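Local coordinates for protein glycerophosphoryl diester phosphodiesterase (Agrobacterium tumefaciens str. C58, PDB 3KS5) that belongs to the glycerophosphoryl diester phosphodiesterase family, adopts a TIM-barrel fold and holds an iron ion among acidic side chains of its barrel strands, at residues A[102-107]-A[135-140]. Numbering follows the deposited sequence.
Sequences FRCEIK and TTFSSF. With FE (Fe (III) ion), chain C; ACT (acetate ion), chain D.
Two neighbouring parallel strands of a TIM barrel, joined through helix 118-128 in a beta-alpha-beta unit, meet here from Phe102 beside Thr135 to Glu105 beside Ser138. Thr136 N donates to Phe102 O, Cys104 N to Thr136 O at 3.0 Å, and Ile106 N to Ser138 O, whereas the bond from Ser138 N to Cys104 O is weak, bent to 130° at the hydrogen. The serine side chain reinforces that link: with chi1 at 67°, OG sits between its own N and carbonyl carbon and gives a second bond to Cys104 O at 2.8 Å, from above the carbonyl plane. Water 2 then ties Ser138 OG to Arg103 NE.

The two faces of the sheet differ in character. Toward helix 118-128, Thr135 CG2 lies 3.7 Å above the centre of the Phe137 ring and also touches Cys104 CB, while Thr135 OG1 is held by Met131 O. On the barrel interior, Glu105 extends so that OE1 binds the iron at 2.4 Å, a site completed by water 4 and by other ligands including Glu35 and Asp37. Its OE2 forms a salt bridge with Lys107 NZ, which approaches from above the carboxylate plane and also donates to an acetate ion. At the C-terminal strand ends, water 3 links Glu105 OE2, Ile106 O and Phe140 N. Ser139 OG donates to Ile106 O in the carbonyl plane, and Phe140 presents its ring edge to the carboxylate, CD2 lying 3.3 Å from Glu105 OE2 with the two planes 49° apart.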
# COMPACT_ATOMS: atom_id res chain seq x y z
N PHE A 102 1.66 5.66 7.56
CA PHE A 102 1.05 5.37 6.26
C PHE A 102 2.02 4.81 5.18
O PHE A 102 3.19 5.22 5.07
CB PHE A 102 0.38 6.61 5.67
CG PHE A 102 -0.90 7.04 6.34
CD1 PHE A 102 -1.53 6.30 7.33
CD2 PHE A 102 -1.52 8.19 5.89
CE1 PHE A 102 -2.74 6.73 7.86
CE2 PHE A 102 -2.73 8.60 6.41
CZ PHE A 102 -3.33 7.88 7.41
N ARG A 103 1.48 3.84 4.41
CA ARG A 103 2.06 3.35 3.15
C ARG A 103 0.94 3.45 2.13
O ARG A 103 0.05 2.60 2.08
CB ARG A 103 2.57 1.94 3.28
CG ARG A 103 2.96 1.34 1.96
CD ARG A 103 3.45 -0.05 2.17
NE ARG A 103 3.59 -0.75 0.89
CZ ARG A 103 4.47 -1.71 0.63
NH1 ARG A 103 5.38 -2.07 1.51
NH2 ARG A 103 4.45 -2.29 -0.57
N CYS A 104 0.99 4.52 1.34
CA CYS A 104 -0.05 4.92 0.43
C CYS A 104 0.29 4.36 -0.95
O CYS A 104 1.47 4.39 -1.31
CB CYS A 104 -0.06 6.44 0.40
SG CYS A 104 -1.22 7.30 -0.63
N GLU A 105 -0.70 3.83 -1.70
CA GLU A 105 -0.47 3.45 -3.11
C GLU A 105 -1.26 4.32 -4.09
O GLU A 105 -2.48 4.50 -3.94
CB GLU A 105 -0.81 1.99 -3.42
CG GLU A 105 -0.33 1.59 -4.84
CD GLU A 105 -0.53 0.14 -5.20
OE1 GLU A 105 -0.67 -0.71 -4.31
OE2 GLU A 105 -0.49 -0.15 -6.40
N ILE A 106 -0.54 4.85 -5.08
CA ILE A 106 -1.14 5.64 -6.16
C ILE A 106 -1.50 4.63 -7.27
O ILE A 106 -0.63 4.11 -7.97
CB ILE A 106 -0.20 6.77 -6.67
CG1 ILE A 106 0.34 7.62 -5.51
CG2 ILE A 106 -0.94 7.71 -7.60
CD1 ILE A 106 -0.76 8.33 -4.68
N LYS A 107 -2.79 4.33 -7.37
CA LYS A 107 -3.33 3.36 -8.33
C LYS A 107 -3.86 4.12 -9.53
O LYS A 107 -4.34 5.25 -9.38
CB LYS A 107 -4.51 2.57 -7.73
CG LYS A 107 -4.20 1.46 -6.73
CD LYS A 107 -3.60 0.25 -7.37
CE LYS A 107 -3.53 -0.94 -6.40
NZ LYS A 107 -2.54 -1.99 -6.78
N THR A 135 4.13 9.39 5.84
CA THR A 135 3.75 8.59 4.66
C THR A 135 4.94 8.16 3.81
O THR A 135 5.86 8.97 3.56
CB THR A 135 2.80 9.38 3.76
OG1 THR A 135 1.65 9.77 4.51
CG2 THR A 135 2.37 8.56 2.52
N THR A 136 4.94 6.88 3.42
CA THR A 136 5.79 6.34 2.36
C THR A 136 4.85 6.18 1.15
O THR A 136 3.71 5.74 1.32
CB THR A 136 6.33 4.97 2.70
OG1 THR A 136 7.51 5.10 3.50
CG2 THR A 136 6.66 4.19 1.41
N PHE A 137 5.29 6.58 -0.05
CA PHE A 137 4.46 6.48 -1.28
C PHE A 137 4.91 5.34 -2.15
O PHE A 137 6.11 5.05 -2.23
CB PHE A 137 4.51 7.75 -2.09
CG PHE A 137 3.88 8.92 -1.42
CD1 PHE A 137 4.62 9.76 -0.60
CD2 PHE A 137 2.55 9.18 -1.61
CE1 PHE A 137 4.03 10.86 0.01
CE2 PHE A 137 1.95 10.29 -1.02
CZ PHE A 137 2.69 11.13 -0.20
N SER A 138 3.95 4.66 -2.78
CA SER A 138 4.22 3.48 -3.58
C SER A 138 3.35 3.50 -4.85
O SER A 138 2.30 4.12 -4.89
CB SER A 138 3.95 2.22 -2.77
OG SER A 138 2.56 2.09 -2.48
N SER A 139 3.83 2.85 -5.91
CA SER A 139 3.06 2.68 -7.15
C SER A 139 3.73 1.63 -8.01
O SER A 139 4.93 1.41 -7.89
CB SER A 139 2.95 3.99 -7.94
OG SER A 139 1.97 3.93 -8.96
N PHE A 140 2.93 0.97 -8.85
CA PHE A 140 3.44 0.06 -9.88
C PHE A 140 3.90 0.84 -11.13
O PHE A 140 4.72 0.32 -11.94
CB PHE A 140 2.37 -0.99 -10.32
CG PHE A 140 2.21 -2.13 -9.38
CD1 PHE A 140 2.97 -3.27 -9.50
CD2 PHE A 140 1.28 -2.08 -8.38
CE1 PHE A 140 2.81 -4.34 -8.61
CE2 PHE A 140 1.12 -3.13 -7.48
CZ PHE A 140 1.87 -4.26 -7.60
FE FE C . -2.15 -1.65 -2.73
C ACT D . -2.32 -4.60 -4.43
O ACT D . -2.82 -5.33 -3.53
OXT ACT D . -2.80 -3.44 -4.58
CH3 ACT D . -1.21 -5.20 -5.26
O HOH W 1 6.10 4.53 6.51
O HOH W 2 1.50 -0.30 -1.37
O HOH W 3 -0.03 1.49 -8.50
O HOH W 4 -3.90 -2.46 -1.21